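Local coordinates for protein putative Ribokinase II (Escherichia coli O6, PDB 3IQ0) that probably phosphorylates a sugar, possibly ribose, using ATP and magnesium, as a carbohydrate kinase of the pfkB (ribokinase) family, at residues B[124-127]-B[128-131]; B[140-143]-B[144-148]; B[150-153]-B[154-158]; B[264-267]-B[268-272]. All coordinates share one frame; numbering follows the deposited sequence.

Interaction 1. Residues B[124-127]-B[128-131]; sequences DENI and LKDC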
ATOM      1  N   ASP B 124     -26.077  -3.130   3.869  1.00 60.79           N
ATOM      2  CA  ASP B 124     -27.348  -2.448   4.157  1.00 60.89           C
ATOM      3  C   ASP B 124     -28.468  -3.230   3.475  1.00 60.61           C
ATOM      4  O   ASP B 124     -28.470  -4.461   3.475  1.00 61.39           O
ATOM      5  CB  ASP B 124     -27.353  -1.009   3.620  1.00 60.24           C
ATOM      6  CG  ASP B 124     -28.226  -0.080   4.439  1.00 60.02           C
ATOM      7  OD1 ASP B 124     -29.397  -0.422   4.689  1.00 58.86           O
ATOM      8  OD2 ASP B 124     -27.736   1.003   4.827  1.00 60.14           O
ATOM      9  N   GLU B 125     -29.417  -2.495   2.904  1.00 59.68           N
ATOM     10  CA  GLU B 125     -30.553  -3.061   2.184  1.00 58.43           C
ATOM     11  C   GLU B 125     -31.447  -1.890   1.796  1.00 56.45           C
ATOM     12  O   GLU B 125     -32.291  -1.998   0.911  1.00 57.05           O
ATOM     13  CB  GLU B 125     -31.324  -4.071   3.042  1.00 61.25           C
ATOM     14  CG  GLU B 125     -32.153  -3.493   4.171  1.00 64.69           C
ATOM     15  CD  GLU B 125     -31.338  -2.669   5.147  1.00 67.62           C
ATOM     16  OE1 GLU B 125     -30.271  -3.151   5.591  1.00 68.89           O
ATOM     17  OE2 GLU B 125     -31.772  -1.543   5.479  1.00 68.51           O
ATOM     18  N   ASN B 126     -31.245  -0.768   2.482  1.00 53.50           N
ATOM     19  CA  ASN B 126     -31.969   0.458   2.200  1.00 50.99           C
ATOM     20  C   ASN B 126     -31.321   0.969   0.918  1.00 48.85           C
ATOM     21  O   ASN B 126     -31.896   1.764   0.175  1.00 48.54           O
ATOM     22  CB  ASN B 126     -31.757   1.471   3.330  1.00 52.75           C
ATOM     23  CG  ASN B 126     -32.148   2.888   2.930  1.00 55.20           C
ATOM     24  OD1 ASN B 126     -33.330   3.194   2.740  1.00 56.16           O
ATOM     25  ND2 ASN B 126     -31.153   3.762   2.801  1.00 54.64           N
ATOM     26  N   ILE B 127     -30.104   0.490   0.679  1.00 45.47           N
ATOM     27  CA  ILE B 127     -29.322   0.853  -0.493  1.00 43.54           C
ATOM     28  C   ILE B 127     -29.635  -0.070  -1.671  1.00 40.85           C
ATOM     29  O   ILE B 127     -29.528   0.331  -2.828  1.00 39.81           O
ATOM     30  CB  ILE B 127     -27.797   0.771  -0.185  1.00 43.86           C
ATOM     31  CG1 ILE B 127     -27.404   1.870   0.798  1.00 44.97           C
ATOM     32  CG2 ILE B 127     -26.987   0.881  -1.469  1.00 42.53           C
ATOM     33  CD1 ILE B 127     -25.944   1.850   1.194  1.00 46.38           C
ATOM     34  N   LEU B 128     -30.028  -1.303  -1.369  1.00 37.67           N
ATOM     35  CA  LEU B 128     -30.335  -2.278  -2.409  1.00 36.86           C
ATOM     36  C   LEU B 128     -31.824  -2.500  -2.643  1.00 37.05           C
ATOM     37  O   LEU B 128     -32.209  -3.463  -3.305  1.00 36.65           O
ATOM     38  CB  LEU B 128     -29.678  -3.617  -2.071  1.00 34.37           C
ATOM     39  CG  LEU B 128     -28.149  -3.676  -2.131  1.00 34.49           C
ATOM     40  CD1 LEU B 128     -27.652  -4.943  -1.443  1.00 32.81           C
ATOM     41  CD2 LEU B 128     -27.695  -3.636  -3.589  1.00 32.00           C
ATOM     42  N   LYS B 129     -32.658  -1.613  -2.109  1.00 37.10           N
ATOM     43  CA  LYS B 129     -34.103  -1.748  -2.262  1.00 38.70           C
ATOM     44  C   LYS B 129     -34.583  -1.846  -3.706  1.00 37.83           C
ATOM     45  O   LYS B 129     -35.439  -2.671  -4.022  1.00 36.99           O
ATOM     46  CB  LYS B 129     -34.825  -0.591  -1.565  1.00 41.43           C
ATOM     47  CG  LYS B 129     -34.671  -0.616  -0.052  1.00 46.17           C
ATOM     48  CD  LYS B 129     -35.697   0.261   0.642  1.00 49.04           C
ATOM     49  CE  LYS B 129     -35.600   0.107   2.156  1.00 50.45           C
ATOM     50  NZ  LYS B 129     -36.689   0.834   2.863  1.00 52.90           N
ATOM     51  N   ASP B 130     -34.038  -1.015  -4.586  1.00 36.48           N
ATOM     52  CA  ASP B 130     -34.456  -1.045  -5.981  1.00 34.90           C
ATOM     53  C   ASP B 130     -33.464  -1.781  -6.870  1.00 32.67           C
ATOM     54  O   ASP B 130     -33.448  -1.589  -8.085  1.00 32.37           O
ATOM     55  CB  ASP B 130     -34.669   0.378  -6.504  1.00 36.30           C
ATOM     56  CG  ASP B 130     -35.706   1.151  -5.696  1.00 38.72           C
ATOM     57  OD1 ASP B 130     -36.798   0.601  -5.439  1.00 39.09           O
ATOM     58  OD2 ASP B 130     -35.432   2.312  -5.327  1.00 39.62           O
ATOM     59  N   CYS B 131     -32.635  -2.629  -6.271  1.00 29.65           N
ATOM     60  CA  CYS B 131     -31.672  -3.382  -7.060  1.00 27.15           C
ATOM     61  C   CYS B 131     -32.326  -4.639  -7.609  1.00 27.03           C
ATOM     62  O   CYS B 131     -32.737  -5.521  -6.853  1.00 26.19           O
ATOM     63  CB  CYS B 131     -30.455  -3.770  -6.229  1.00 26.36           C
ATOM     64  SG  CYS B 131     -29.292  -4.780  -7.166  1.00 26.13           S
TER

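Interaction 2. Residues B[140-143]-B[144-148]; sequences SLFS and FHMVD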
ATOM      1  N   SER B 140     -13.319 -10.688  -5.654  1.00 24.94           N
ATOM      2  CA  SER B 140     -13.587 -10.031  -4.381  1.00 27.36           C
ATOM      3  C   SER B 140     -13.648 -10.994  -3.201  1.00 28.46           C
ATOM      4  O   SER B 140     -13.491 -10.588  -2.054  1.00 30.34           O
ATOM      5  CB  SER B 140     -14.909  -9.263  -4.452  1.00 27.61           C
ATOM      6  OG  SER B 140     -14.905  -8.340  -5.522  1.00 29.82           O
ATOM      7  N   LEU B 141     -13.879 -12.270  -3.479  1.00 30.12           N
ATOM      8  CA  LEU B 141     -13.991 -13.261  -2.413  1.00 32.24           C
ATOM      9  C   LEU B 141     -12.641 -13.797  -1.951  1.00 32.56           C
ATOM     10  O   LEU B 141     -12.276 -14.924  -2.277  1.00 31.54           O
ATOM     11  CB  LEU B 141     -14.880 -14.414  -2.882  1.00 32.81           C
ATOM     12  CG  LEU B 141     -16.267 -13.982  -3.368  1.00 35.09           C
ATOM     13  CD1 LEU B 141     -17.060 -15.190  -3.848  1.00 36.24           C
ATOM     14  CD2 LEU B 141     -16.993 -13.271  -2.238  1.00 35.22           C
ATOM     15  N   PHE B 142     -11.910 -12.984  -1.191  1.00 32.56           N
ATOM     16  CA  PHE B 142     -10.602 -13.384  -0.689  1.00 34.71           C
ATOM     17  C   PHE B 142     -10.533 -13.441   0.836  1.00 35.61           C
ATOM     18  O   PHE B 142      -9.446 -13.511   1.411  1.00 36.40           O
ATOM     19  CB  PHE B 142      -9.511 -12.447  -1.238  1.00 34.01           C
ATOM     20  CG  PHE B 142      -9.746 -10.980  -0.955  1.00 32.57           C
ATOM     21  CD1 PHE B 142      -9.610 -10.469   0.331  1.00 32.32           C
ATOM     22  CD2 PHE B 142     -10.076 -10.104  -1.988  1.00 31.69           C
ATOM     23  CE1 PHE B 142      -9.796  -9.108   0.587  1.00 32.52           C
ATOM     24  CE2 PHE B 142     -10.265  -8.744  -1.743  1.00 31.10           C
ATOM     25  CZ  PHE B 142     -10.124  -8.244  -0.456  1.00 33.05           C
ATOM     26  N   SER B 143     -11.694 -13.416   1.485  1.00 37.18           N
ATOM     27  CA  SER B 143     -11.774 -13.483   2.946  1.00 39.00           C
ATOM     28  C   SER B 143     -13.208 -13.806   3.354  1.00 40.36           C
ATOM     29  O   SER B 143     -14.145 -13.546   2.596  1.00 39.18           O
ATOM     30  CB  SER B 143     -11.350 -12.156   3.582  1.00 38.67           C
ATOM     31  OG  SER B 143     -12.441 -11.263   3.686  1.00 40.92           O
ATOM     32  N   PHE B 144     -13.381 -14.361   4.551  1.00 40.74           N
ATOM     33  CA  PHE B 144     -14.713 -14.724   5.019  1.00 42.14           C
ATOM     34  C   PHE B 144     -15.589 -13.490   5.222  1.00 41.90           C
ATOM     35  O   PHE B 144     -16.815 -13.581   5.171  1.00 42.76           O
ATOM     36  CB  PHE B 144     -14.619 -15.553   6.311  1.00 43.87           C
ATOM     37  CG  PHE B 144     -14.465 -14.733   7.562  1.00 46.02           C
ATOM     38  CD1 PHE B 144     -15.586 -14.249   8.231  1.00 46.96           C
ATOM     39  CD2 PHE B 144     -13.201 -14.444   8.071  1.00 47.11           C
ATOM     40  CE1 PHE B 144     -15.452 -13.492   9.391  1.00 48.37           C
ATOM     41  CE2 PHE B 144     -13.056 -13.686   9.232  1.00 48.34           C
ATOM     42  CZ  PHE B 144     -14.185 -13.209   9.895  1.00 48.27           C
ATOM     43  N   HIS B 145     -14.959 -12.340   5.449  1.00 40.79           N
ATOM     44  CA  HIS B 145     -15.688 -11.087   5.632  1.00 40.66           C
ATOM     45  C   HIS B 145     -16.279 -10.632   4.303  1.00 40.84           C
ATOM     46  O   HIS B 145     -17.362 -10.050   4.259  1.00 39.30           O
ATOM     47  CB  HIS B 145     -14.754 -10.004   6.163  1.00 43.11           C
ATOM     48  CG  HIS B 145     -14.567 -10.039   7.646  1.00 47.21           C
ATOM     49  ND1 HIS B 145     -13.337  -9.862   8.246  1.00 48.61           N
ATOM     50  CD2 HIS B 145     -15.459 -10.193   8.653  1.00 48.00           C
ATOM     51  CE1 HIS B 145     -13.482  -9.908   9.558  1.00 50.30           C
ATOM     52  NE2 HIS B 145     -14.760 -10.108   9.831  1.00 49.74           N
HETATM   53  N   MSE B 146     -15.551 -10.896   3.223  1.00 41.14           N
HETATM   54  CA  MSE B 146     -15.992 -10.526   1.885  1.00 42.66           C
HETATM   55  C   MSE B 146     -17.146 -11.421   1.455  1.00 41.81           C
HETATM   56  O   MSE B 146     -18.156 -10.939   0.938  1.00 41.51           O
HETATM   57  CB  MSE B 146     -14.836 -10.669   0.889  1.00 44.97           C
HETATM   58  CG  MSE B 146     -13.577  -9.897   1.253  1.00 48.46           C
HETATM   59 SE   MSE B 146     -13.840  -7.988   1.389  1.00 53.72          SE
HETATM   60  CE  MSE B 146     -13.802  -7.826   3.319  1.00 54.27           C
ATOM     61  N   VAL B 147     -17.001 -12.727   1.675  1.00 40.84           N
ATOM     62  CA  VAL B 147     -18.047 -13.673   1.299  1.00 40.87           C
ATOM     63  C   VAL B 147     -19.322 -13.385   2.085  1.00 40.97           C
ATOM     64  O   VAL B 147     -20.426 -13.555   1.569  1.00 41.87           O
ATOM     65  CB  VAL B 147     -17.615 -15.141   1.553  1.00 40.43           C
ATOM     66  CG1 VAL B 147     -16.248 -15.396   0.947  1.00 39.54           C
ATOM     67  CG2 VAL B 147     -17.605 -15.435   3.037  1.00 40.90           C
ATOM     68  N   ASP B 148     -19.163 -12.948   3.330  1.00 40.78           N
ATOM     69  CA  ASP B 148     -20.311 -12.630   4.169  1.00 41.28           C
ATOM     70  C   ASP B 148     -21.057 -11.422   3.618  1.00 40.03           C
ATOM     71  O   ASP B 148     -22.280 -11.450   3.479  1.00 38.93           O
ATOM     72  CB  ASP B 148     -19.858 -12.359   5.606  1.00 42.87           C
ATOM     73  CG  ASP B 148     -19.559 -13.634   6.375  1.00 44.90           C
ATOM     74  OD1 ASP B 148     -19.518 -14.716   5.751  1.00 45.74           O
ATOM     75  OD2 ASP B 148     -19.363 -13.551   7.607  1.00 46.29           O
TER

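Interaction 3. Residues B[150-153]-B[154-158]; sequences VKKA and VTIVK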
ATOM      1  N   VAL B 150     -21.041 -10.319   0.640  1.00 34.57           N
ATOM      2  CA  VAL B 150     -21.659 -10.735  -0.609  1.00 34.67           C
ATOM      3  C   VAL B 150     -22.875 -11.637  -0.388  1.00 34.60           C
ATOM      4  O   VAL B 150     -23.894 -11.482  -1.055  1.00 33.42           O
ATOM      5  CB  VAL B 150     -20.638 -11.460  -1.506  1.00 35.03           C
ATOM      6  CG1 VAL B 150     -21.329 -12.035  -2.725  1.00 36.10           C
ATOM      7  CG2 VAL B 150     -19.555 -10.485  -1.935  1.00 34.25           C
ATOM      8  N   LYS B 151     -22.775 -12.577   0.547  1.00 34.34           N
ATOM      9  CA  LYS B 151     -23.901 -13.468   0.826  1.00 34.27           C
ATOM     10  C   LYS B 151     -25.128 -12.680   1.289  1.00 33.42           C
ATOM     11  O   LYS B 151     -26.247 -12.959   0.862  1.00 33.37           O
ATOM     12  CB  LYS B 151     -23.518 -14.507   1.886  1.00 35.63           C
ATOM     13  CG  LYS B 151     -22.567 -15.582   1.376  1.00 36.73           C
ATOM     14  CD  LYS B 151     -22.323 -16.674   2.412  1.00 37.15           C
ATOM     15  CE  LYS B 151     -21.482 -17.800   1.825  1.00 38.98           C
ATOM     16  NZ  LYS B 151     -21.258 -18.929   2.782  1.00 39.37           N
ATOM     17  N   LYS B 152     -24.910 -11.690   2.152  1.00 31.05           N
ATOM     18  CA  LYS B 152     -25.994 -10.860   2.668  1.00 30.67           C
ATOM     19  C   LYS B 152     -26.660 -10.084   1.532  1.00 31.84           C
ATOM     20  O   LYS B 152     -27.880 -10.112   1.379  1.00 32.15           O
ATOM     21  CB  LYS B 152     -25.453  -9.877   3.710  1.00 30.56           C
ATOM     22  CG  LYS B 152     -26.492  -8.910   4.260  1.00 31.60           C
ATOM     23  CD  LYS B 152     -25.873  -7.902   5.224  1.00 32.18           C
ATOM     24  CE  LYS B 152     -26.858  -6.786   5.574  1.00 33.12           C
ATOM     25  NZ  LYS B 152     -26.309  -5.770   6.528  1.00 31.64           N
ATOM     26  N   ALA B 153     -25.845  -9.391   0.744  1.00 31.51           N
ATOM     27  CA  ALA B 153     -26.341  -8.607  -0.380  1.00 30.85           C
ATOM     28  C   ALA B 153     -27.137  -9.494  -1.332  1.00 30.21           C
ATOM     29  O   ALA B 153     -28.207  -9.112  -1.798  1.00 29.14           O
ATOM     30  CB  ALA B 153     -25.168  -7.957  -1.117  1.00 31.83           C
ATOM     31  N   VAL B 154     -26.619 -10.686  -1.612  1.00 30.55           N
ATOM     32  CA  VAL B 154     -27.302 -11.609  -2.506  1.00 32.89           C
ATOM     33  C   VAL B 154     -28.666 -12.040  -1.972  1.00 34.24           C
ATOM     34  O   VAL B 154     -29.631 -12.130  -2.727  1.00 35.59           O
ATOM     35  CB  VAL B 154     -26.454 -12.862  -2.765  1.00 32.90           C
ATOM     36  CG1 VAL B 154     -27.269 -13.890  -3.522  1.00 35.24           C
ATOM     37  CG2 VAL B 154     -25.232 -12.494  -3.574  1.00 33.69           C
ATOM     38  N   THR B 155     -28.742 -12.313  -0.675  1.00 34.62           N
ATOM     39  CA  THR B 155     -30.000 -12.727  -0.064  1.00 34.80           C
ATOM     40  C   THR B 155     -31.013 -11.600  -0.196  1.00 34.45           C
ATOM     41  O   THR B 155     -32.177 -11.830  -0.529  1.00 35.12           O
ATOM     42  CB  THR B 155     -29.815 -13.052   1.431  1.00 35.14           C
ATOM     43  OG1 THR B 155     -28.887 -14.136   1.572  1.00 36.32           O
ATOM     44  CG2 THR B 155     -31.143 -13.440   2.062  1.00 35.01           C
ATOM     45  N   ILE B 156     -30.556 -10.381   0.064  1.00 33.42           N
ATOM     46  CA  ILE B 156     -31.409  -9.205  -0.027  1.00 32.46           C
ATOM     47  C   ILE B 156     -31.975  -9.029  -1.430  1.00 32.69           C
ATOM     48  O   ILE B 156     -33.174  -8.828  -1.598  1.00 32.04           O
ATOM     49  CB  ILE B 156     -30.626  -7.931   0.347  1.00 32.76           C
ATOM     50  CG1 ILE B 156     -30.260  -7.971   1.831  1.00 33.23           C
ATOM     51  CG2 ILE B 156     -31.445  -6.693   0.010  1.00 31.62           C
ATOM     52  CD1 ILE B 156     -29.556  -6.733   2.322  1.00 32.07           C
ATOM     53  N   VAL B 157     -31.107  -9.112  -2.433  1.00 32.76           N
ATOM     54  CA  VAL B 157     -31.524  -8.943  -3.821  1.00 31.18           C
ATOM     55  C   VAL B 157     -32.460 -10.044  -4.308  1.00 33.12           C
ATOM     56  O   VAL B 157     -33.437  -9.766  -5.001  1.00 32.91           O
ATOM     57  CB  VAL B 157     -30.301  -8.865  -4.762  1.00 30.17           C
ATOM     58  CG1 VAL B 157     -30.757  -8.750  -6.211  1.00 28.36           C
ATOM     59  CG2 VAL B 157     -29.435  -7.676  -4.383  1.00 27.97           C
ATOM     60  N   LYS B 158     -32.167 -11.291  -3.958  1.00 34.13           N
ATOM     61  CA  LYS B 158     -33.030 -12.382  -4.388  1.00 36.46           C
ATOM     62  C   LYS B 158     -34.380 -12.304  -3.679  1.00 36.99           C
ATOM     63  O   LYS B 158     -35.389 -12.770  -4.202  1.00 38.01           O
ATOM     64  CB  LYS B 158     -32.360 -13.737  -4.139  1.00 36.47           C
ATOM     65  CG  LYS B 158     -31.200 -14.026  -5.082  1.00 36.25           C
ATOM     66  CD  LYS B 158     -30.639 -15.423  -4.877  1.00 38.32           C
ATOM     67  CE  LYS B 158     -31.478 -16.486  -5.576  1.00 37.84           C
ATOM     68  NZ  LYS B 158     -31.234 -16.528  -7.050  1.00 38.40           N
TER

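Interaction 4. Residues B[264-267]-B[268-272]; sequences GAWI and ACRQL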
ATOM      1  N   GLY B 264     -19.808  -5.408 -18.006  1.00 17.22           N
ATOM      2  CA  GLY B 264     -20.705  -4.278 -17.823  1.00 16.55           C
ATOM      3  C   GLY B 264     -21.558  -4.088 -19.060  1.00 18.95           C
ATOM      4  O   GLY B 264     -22.770  -3.863 -18.968  1.00 18.58           O
ATOM      5  N   ALA B 265     -20.920  -4.181 -20.223  1.00 16.39           N
ATOM      6  CA  ALA B 265     -21.623  -4.028 -21.494  1.00 18.15           C
ATOM      7  C   ALA B 265     -22.758  -5.047 -21.633  1.00 19.60           C
ATOM      8  O   ALA B 265     -23.875  -4.693 -22.017  1.00 20.94           O
ATOM      9  CB  ALA B 265     -20.646  -4.179 -22.646  1.00 16.81           C
ATOM     10  N   TRP B 266     -22.477  -6.307 -21.320  1.00 19.32           N
ATOM     11  CA  TRP B 266     -23.503  -7.342 -21.431  1.00 18.95           C
ATOM     12  C   TRP B 266     -24.702  -7.030 -20.539  1.00 17.98           C
ATOM     13  O   TRP B 266     -25.850  -6.953 -21.006  1.00 20.40           O
ATOM     14  CB  TRP B 266     -22.934  -8.724 -21.057  1.00 19.00           C
ATOM     15  CG  TRP B 266     -24.017  -9.775 -20.921  1.00 18.45           C
ATOM     16  CD1 TRP B 266     -24.717 -10.098 -19.788  1.00 19.99           C
ATOM     17  CD2 TRP B 266     -24.593 -10.547 -21.981  1.00 17.23           C
ATOM     18  NE1 TRP B 266     -25.698 -11.022 -20.082  1.00 18.11           N
ATOM     19  CE2 TRP B 266     -25.644 -11.312 -21.423  1.00 19.30           C
ATOM     20  CE3 TRP B 266     -24.328 -10.664 -23.352  1.00 17.39           C
ATOM     21  CZ2 TRP B 266     -26.427 -12.186 -22.192  1.00 18.42           C
ATOM     22  CZ3 TRP B 266     -25.109 -11.535 -24.117  1.00 19.04           C
ATOM     23  CH2 TRP B 266     -26.144 -12.280 -23.533  1.00 19.01           C
ATOM     24  N   ILE B 267     -24.429  -6.848 -19.255  1.00 15.53           N
ATOM     25  CA  ILE B 267     -25.476  -6.567 -18.287  1.00 15.66           C
ATOM     26  C   ILE B 267     -26.258  -5.300 -18.613  1.00 16.77           C
ATOM     27  O   ILE B 267     -27.486  -5.284 -18.515  1.00 16.08           O
ATOM     28  CB  ILE B 267     -24.890  -6.452 -16.864  1.00 13.60           C
ATOM     29  CG1 ILE B 267     -24.200  -7.767 -16.478  1.00 16.39           C
ATOM     30  CG2 ILE B 267     -25.988  -6.137 -15.877  1.00 14.40           C
ATOM     31  CD1 ILE B 267     -25.158  -8.955 -16.359  1.00 17.86           C
ATOM     32  N   ALA B 268     -25.559  -4.241 -19.007  1.00 15.31           N
ATOM     33  CA  ALA B 268     -26.244  -2.989 -19.330  1.00 15.40           C
ATOM     34  C   ALA B 268     -27.068  -3.116 -20.608  1.00 16.47           C
ATOM     35  O   ALA B 268     -28.212  -2.663 -20.668  1.00 18.66           O
ATOM     36  CB  ALA B 268     -25.230  -1.855 -19.463  1.00 17.11           C
ATOM     37  N   CYS B 269     -26.500  -3.747 -21.628  1.00 16.51           N
ATOM     38  CA  CYS B 269     -27.214  -3.907 -22.892  1.00 17.53           C
ATOM     39  C   CYS B 269     -28.462  -4.742 -22.714  1.00 19.86           C
ATOM     40  O   CYS B 269     -29.490  -4.482 -23.345  1.00 21.33           O
ATOM     41  CB  CYS B 269     -26.311  -4.540 -23.943  1.00 14.61           C
ATOM     42  SG  CYS B 269     -25.097  -3.395 -24.564  1.00 22.28           S
ATOM     43  N   ARG B 270     -28.372  -5.756 -21.865  1.00 19.54           N
ATOM     44  CA  ARG B 270     -29.525  -6.597 -21.601  1.00 20.23           C
ATOM     45  C   ARG B 270     -30.583  -5.764 -20.876  1.00 19.59           C
ATOM     46  O   ARG B 270     -31.773  -5.926 -21.130  1.00 19.23           O
ATOM     47  CB  ARG B 270     -29.112  -7.818 -20.772  1.00 19.77           C
ATOM     48  CG  ARG B 270     -28.271  -8.800 -21.571  1.00 22.82           C
ATOM     49  CD  ARG B 270     -29.102  -9.464 -22.672  1.00 23.66           C
ATOM     50  NE  ARG B 270     -29.844 -10.613 -22.158  1.00 27.26           N
ATOM     51  CZ  ARG B 270     -30.816 -11.239 -22.812  1.00 28.11           C
ATOM     52  NH1 ARG B 270     -31.188 -10.831 -24.021  1.00 31.18           N
ATOM     53  NH2 ARG B 270     -31.406 -12.291 -22.260  1.00 28.67           N
ATOM     54  N   GLN B 271     -30.148  -4.866 -19.988  1.00 19.24           N
ATOM     55  CA  GLN B 271     -31.092  -4.003 -19.266  1.00 20.75           C
ATOM     56  C   GLN B 271     -31.792  -3.056 -20.238  1.00 21.35           C
ATOM     57  O   GLN B 271     -32.910  -2.605 -19.981  1.00 23.01           O
ATOM     58  CB  GLN B 271     -30.392  -3.161 -18.197  1.00 20.61           C
ATOM     59  CG  GLN B 271     -30.063  -3.896 -16.902  1.00 24.38           C
ATOM     60  CD  GLN B 271     -31.233  -4.710 -16.375  1.00 25.01           C
ATOM     61  OE1 GLN B 271     -31.390  -5.886 -16.716  1.00 25.54           O
ATOM     62  NE2 GLN B 271     -32.068  -4.086 -15.549  1.00 23.27           N
ATOM     63  N   LEU B 272     -31.133  -2.745 -21.349  1.00 21.22           N
ATOM     64  CA  LEU B 272     -31.720  -1.848 -22.338  1.00 21.91           C
ATOM     65  C   LEU B 272     -32.560  -2.637 -23.340  1.00 23.55           C
ATOM     66  O   LEU B 272     -32.976  -2.112 -24.368  1.00 24.59           O
ATOM     67  CB  LEU B 272     -30.619  -1.056 -23.055  1.00 20.42           C
ATOM     68  CG  LEU B 272     -29.748  -0.169 -22.153  1.00 22.63           C
ATOM     69  CD1 LEU B 272     -28.636   0.454 -22.965  1.00 20.72           C
ATOM     70  CD2 LEU B 272     -30.596   0.907 -21.488  1.00 20.91           C
TER
HETATM   71  O   HOH W   1     -28.569 -11.718 -19.843  1.00 37.17           O

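Interaction 1. Residues B[124-127]-B[128-131]
The N126 amide and the D124 carboxylate are the flat groups to consider. The amide meets K129 through OD1, which lies 3.9 Å from K129 CE, with the two side chains crossing at a slant. The carboxylate is met from above its plane: N126 N donates to D124 OD1 over 2.9 Å, its N-H nearly straight at 169° although the nitrogen stands 52° out of the carboxylate plane. A second, weak bond from E125 N reaches the same OD1. An aspartate oxygen accepting from the backbone N two residues on defines an Asx turn, which fixes D124 OD1 over the backbone of E125 and N126. A type I beta turn from L128 to C131 follows, closed by C131 N bonding to L128 O at 3.1 Å, and delivers the chain into strand 131-137. Between the two turns the link is slight: L128 N to E125 O is a weak bond of 3.3 Å. The K129 torsion that sets CG beside its own backbone N (chi1 -67°) also brings CG up to E125 O, though their 2.9 Å separation is short enough to be treated with caution. Beyond CG the lysine is extended, so its CE runs alongside N126 CA at 3.6 Å while NZ ends 6.1 Å from E125 OE2, too far to be a salt bridge. E125 OE2 also lies 2.7 Å from D124 OD1, two acceptors so close that the placing of this carboxylate is doubtful. L128 packs on F7 of strand 5-9 and on A153 and I156 of helix 144-159, and I127 meets F7 as well.

Interaction 2. Residues B[140-143]-B[144-148]
M146 and S143 meet in the tight half of this contact. M146 is a selenomethionine, and its CG is pressed against S143 OG at 3.0 Å, while its CB lies 3.2 Å from S140 O. The side chain, bent at chi2 and chi3, then swings past the F142 ring. CG sits over one face of that ring, 4.1 Å from the centroid and 19° off the normal, a CH-pi contact; SE, 4.7 Å from the same centroid, approaches obliquely and makes a Met-aromatic contact. Beside this packing lie the bonds of a helix N-cap, for S143 stands right before helix 144-159. Its OG lies between backbone N and carbonyl carbon (chi1 87°), which turns it back over the first helical turn to cap M146 N at 3.2 Å and, weakly, H145 N. S143 O takes V147 N as the first regular helical bond, nearly straight, 3.1 Å long and in the carbonyl plane, plus a weak one from M146 N. V147 adds an apolar flank, its CG1 3.9 Å from L141 CD2, the two side chains crossing at about a right angle. The other side is looser. F144 is exposed and touches 140-143 chiefly through its CB, at S143 C; its CZ lies over one face of the ring of the partly exposed H145, offset toward the rim. Behind the buried half, S140 OG is hydrogen-bonded to E11, and helix 178-189 covers L141 and V147 through L184, M180 and A183.

Interaction 3. Residues B[150-153]-B[154-158]
I156 reaches back one helical turn toward K152, and its chain can be followed atom by atom. CB lies 3.4 Å from A153 O. Next, CG1, placed beside the backbone N and anti to the carbonyl carbon (chi1 -67°), comes to 3.2 Å from K152 O, the carbonyl that also receives the I156 N bond. The extended step to CD1 leaves the tip 3.9 Å from K152 O and only loosely by K152 CE, at 4.2 Å, with E125 of the preceding loop packing on it; K152 NZ is hydrogen-bonded to A120 O in a loop. Beside this, K151 O is gripped twice. T155 N and T155 OG1 each donate to it over 3.0 Å, and they arrive from opposite faces of its carbonyl plane, a doubled bond that holds the threonine hydroxyl against the helix wall on the exposed side. T155 chi1 (-61°) sets OG1 anti to the carbonyl carbon and so within range of K151 O. Elsewhere the spacing is that of a regular alpha helix, with V154 N to V150 O at 2.9 Å and V157 N to A153 O bonding at 164°. On the buried side V150 CG1 and V154 CG2 touch at 4.0 Å, an i to i+4 apolar pair. That face packs on the sheet: V150 and V154 on I136, and A153 and V157 on F134, both of strand 131-137, while V154 also reaches I164 of strand 163-167. K151 makes a cation-pi contact with F186 of helix 178-189. Helix 144-159 joins the adjacent parallel strands 131-137 and 163-167 as the helix of a beta-alpha-beta crossover.

Interaction 4. Residues B[264-267]-B[268-272]
R270 NE and W266 NE1 both donate to one water, at 2.9 Å from NE and, in a weak bond, 3.0 Å from NE1; the water lies at the guanidinium edge, in its plane. The two side chains run side by side on helix 258-271, four residues apart. Chi1 of R270 (-70°, CG beside the backbone N) puts CG over one face of the indole, 3.8 Å from the five-membered-ring centroid and 21° off its normal: a CH-pi contact. The bends at chi2 and chi3 run CD and NE alongside W266 CZ2. The guanidinium is turned 36° from the ring plane, so the evidence favours methylene packing over a flat stack. Underneath, the helical ladder is regular, with R270 N to W266 O at 2.9 Å and A268 N to G264 O at 2.8 Å. C269 SG comes within 3.1 Å of A265 O. W266 packs on I226 of strand 224-228 and A279 of helix 276-290, while I267 meets V6 of strand 5-9. R270 NH2 forms a salt bridge with E224, and NH1 bonds to F274 O. With NE, NH1 and NH2 each given an acceptor, the guanidinium is fixed in rotation, and its positive charge is probably offset by the E224 carboxylate.

Overall arrangement
From the N terminus, interaction 1 (124-131) closes two turns in the loop that leads into strand 131-137. Beyond that strand, interaction 2 caps the start of helix 144-159, and interaction 3 lies further along the same helix; L141 CD2 touches V150 CG2 at 3.8 Å between them. Interaction 3 also packs on interaction 1, their centres about 10 Å apart, so the loop before the strand and the helix after it lie together. Interaction 4 touches none of the others and lies across the chain's centre from interaction 2. All four run in series, none nested or crossed; helices 144-159 and 258-271 pack on strands of the nine-stranded sheet, and the loop of interaction 1 on strand 5-9.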